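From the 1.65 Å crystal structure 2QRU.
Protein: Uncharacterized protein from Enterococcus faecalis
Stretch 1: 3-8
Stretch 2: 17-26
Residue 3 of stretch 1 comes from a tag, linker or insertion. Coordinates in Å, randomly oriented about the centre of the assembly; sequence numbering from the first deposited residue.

Stretch 1 (3-8) AHLKNN
Stretch 2, residues 17-26: VTIYPTTTEP

The contact is anchored by one antiparallel backbone pair between strands 7-8 and 17-20. Asn7 (phi/psi -160/153) and Ile19 (-101/129) face each other as a hydrogen-bonded pair, CA to CA 5.3 Å: Ile19 N donates to Asn7 O at 2.7 Å, nearly straight at 169°, and Asn7 N donates to Ile19 O at 3.1 Å. One step along, Asn8 (-103/144) and Thr18 (-97/121) form the non-hydrogen-bonded pair, their CA atoms 4.4 Å apart. Side chains alternate along the strands, so Asn7 and Ile19 share one sheet face, Asn8 and Thr18 the other. Here side chains supply the polar link: Thr18 OG1 (chi1 m) donates to Asn8 OD1 at 2.7 Å, with Asn8 chi1 at -86° and chi2 at 25°. CA-H...O contacts extend the pattern, Lys6 CA to Ile19 O at 3.1 Å and Asn8 CA to Val17 O at 3.2 Å. The register continues with CA to CA distances of 4.6 Å for Lys6 to Tyr20 and 5.4 Å for His4 to Pro21.

Loop precedes the strand in stretch 1 and follows it in stretch 2, and a side chain reaches across. His4 (-87/70, chi1 m, chi2 154°) starts sideways, but its ring turns in so that His4 NE2 donates to Glu25 OE2 at 3.0 Å and 164°. Glu25 OE2 lies at the ring edge, near its plane, where the N-H points; Glu25 has chi1 m, chi2 t, chi3 5°. Thr22 O sits over one ring face, 3.5 Å from His4 ND1.

Asn7 (chi1 p, chi2 102°) folds back, Asn7 ND2 donating to Leu5 O at 2.9 Å and packing 3.7 Å from Ile19 CB.

Pro21 (-67/152) points toward stretch 1, its CG 3.8 Å from His4 CA. Lys6 (-54/133) runs all-trans, laying CE 3.4 Å from Tyr20 CE2. Tyr20 (chi1 m, chi2 83°) points away at CB, yet its ring returns. Together the stretches bury 582 Å².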

# COMPACT_ATOMS: atom_id res chain seq x y z
N ALA A 3 9.46 -3.14 26.06
CA ALA A 3 9.35 -1.65 26.15
C ALA A 3 8.57 -1.05 24.97
O ALA A 3 8.77 -1.46 23.82
CB ALA A 3 10.74 -1.02 26.26
N HIS A 4 7.70 -0.09 25.25
CA HIS A 4 6.85 0.52 24.22
C HIS A 4 7.58 1.69 23.57
O HIS A 4 7.25 2.87 23.81
CB HIS A 4 5.51 1.01 24.81
CG HIS A 4 4.68 -0.07 25.42
ND1 HIS A 4 3.75 0.18 26.41
CD2 HIS A 4 4.62 -1.41 25.19
CE1 HIS A 4 3.16 -0.95 26.76
NE2 HIS A 4 3.67 -1.93 26.03
N LEU A 5 8.61 1.36 22.79
CA LEU A 5 9.31 2.34 21.99
C LEU A 5 9.29 1.88 20.54
O LEU A 5 9.33 0.68 20.26
CB LEU A 5 10.76 2.50 22.44
CG LEU A 5 11.07 3.09 23.82
CD1 LEU A 5 12.57 3.11 23.98
CD2 LEU A 5 10.46 4.48 23.97
N LYS A 6 9.21 2.85 19.63
CA LYS A 6 9.33 2.60 18.19
C LYS A 6 10.63 1.82 17.98
O LYS A 6 11.68 2.17 18.55
CB LYS A 6 9.38 3.93 17.44
CG LYS A 6 9.64 3.81 15.92
CD LYS A 6 9.86 5.17 15.32
CE LYS A 6 9.86 5.09 13.81
NZ LYS A 6 10.69 6.17 13.23
N ASN A 7 10.56 0.75 17.20
CA ASN A 7 11.73 -0.10 17.00
C ASN A 7 11.57 -0.93 15.75
O ASN A 7 10.44 -1.23 15.33
CB ASN A 7 11.96 -1.01 18.22
CG ASN A 7 10.91 -2.11 18.35
OD1 ASN A 7 11.17 -3.27 18.00
ND2 ASN A 7 9.71 -1.75 18.81
N ASN A 8 12.71 -1.30 15.16
CA ASN A 8 12.72 -2.12 13.94
C ASN A 8 13.08 -3.55 14.31
O ASN A 8 13.94 -3.79 15.18
CB ASN A 8 13.78 -1.59 12.98
CG ASN A 8 13.27 -0.49 12.09
OD1 ASN A 8 12.31 0.23 12.42
ND2 ASN A 8 13.91 -0.34 10.92
N VAL A 17 10.40 -4.69 9.71
CA VAL A 17 9.16 -4.01 10.09
C VAL A 17 9.54 -2.94 11.11
O VAL A 17 10.40 -3.17 11.96
CB VAL A 17 8.14 -5.02 10.67
CG1 VAL A 17 8.72 -5.79 11.86
CG2 VAL A 17 6.79 -4.33 11.02
N THR A 18 8.95 -1.75 10.97
CA THR A 18 9.05 -0.69 11.99
C THR A 18 7.78 -0.78 12.84
O THR A 18 6.66 -0.71 12.30
CB THR A 18 9.20 0.72 11.36
OG1 THR A 18 10.40 0.79 10.57
CG2 THR A 18 9.29 1.79 12.45
N ILE A 19 7.98 -0.99 14.14
CA ILE A 19 6.88 -1.18 15.10
C ILE A 19 6.65 0.11 15.88
O ILE A 19 7.59 0.69 16.44
CB ILE A 19 7.23 -2.34 16.08
CG1 ILE A 19 7.50 -3.62 15.31
CG2 ILE A 19 6.12 -2.56 17.11
CD1 ILE A 19 8.29 -4.65 16.06
N TYR A 20 5.40 0.58 15.93
CA TYR A 20 5.04 1.73 16.74
C TYR A 20 4.00 1.25 17.76
O TYR A 20 2.83 1.16 17.45
CB TYR A 20 4.39 2.81 15.87
CG TYR A 20 5.19 3.37 14.71
CD1 TYR A 20 5.24 2.72 13.47
CD2 TYR A 20 5.82 4.62 14.83
CE1 TYR A 20 5.93 3.27 12.40
CE2 TYR A 20 6.51 5.18 13.78
CZ TYR A 20 6.56 4.50 12.56
OH TYR A 20 7.24 5.04 11.50
N PRO A 21 4.45 0.88 18.98
CA PRO A 21 3.53 0.34 19.99
C PRO A 21 2.50 1.35 20.53
O PRO A 21 2.73 2.57 20.55
CB PRO A 21 4.46 -0.09 21.14
CG PRO A 21 5.85 -0.08 20.57
CD PRO A 21 5.84 0.92 19.45
N THR A 22 1.35 0.83 20.96
CA THR A 22 0.40 1.63 21.74
C THR A 22 0.88 1.72 23.19
O THR A 22 1.88 1.09 23.56
CB THR A 22 -0.99 0.99 21.70
OG1 THR A 22 -0.90 -0.35 22.22
CG2 THR A 22 -1.49 0.94 20.29
N THR A 23 0.17 2.49 24.01
CA THR A 23 0.55 2.71 25.41
C THR A 23 0.18 1.53 26.32
O THR A 23 0.70 1.39 27.43
CB THR A 23 -0.10 3.99 25.98
OG1 THR A 23 -1.52 3.89 25.84
CG2 THR A 23 0.40 5.24 25.25
N THR A 24 -0.73 0.69 25.83
CA THR A 24 -1.34 -0.37 26.64
C THR A 24 -1.17 -1.76 26.04
O THR A 24 -0.93 -1.91 24.84
CB THR A 24 -2.85 -0.11 26.78
OG1 THR A 24 -3.39 0.24 25.50
CG2 THR A 24 -3.12 1.02 27.79
N GLU A 25 -1.30 -2.77 26.91
CA GLU A 25 -1.46 -4.17 26.52
C GLU A 25 -2.70 -4.77 27.23
O GLU A 25 -3.00 -4.38 28.37
CB GLU A 25 -0.20 -4.98 26.87
CG GLU A 25 1.06 -4.54 26.12
CD GLU A 25 2.32 -5.28 26.57
OE1 GLU A 25 2.22 -6.21 27.41
OE2 GLU A 25 3.42 -4.94 26.08
N PRO A 26 -3.43 -5.69 26.57
CA PRO A 26 -3.25 -6.21 25.20
C PRO A 26 -3.43 -5.14 24.12
O PRO A 26 -4.03 -4.08 24.35
CB PRO A 26 -4.36 -7.26 25.07
CG PRO A 26 -5.42 -6.82 26.07
CD PRO A 26 -4.59 -6.34 27.23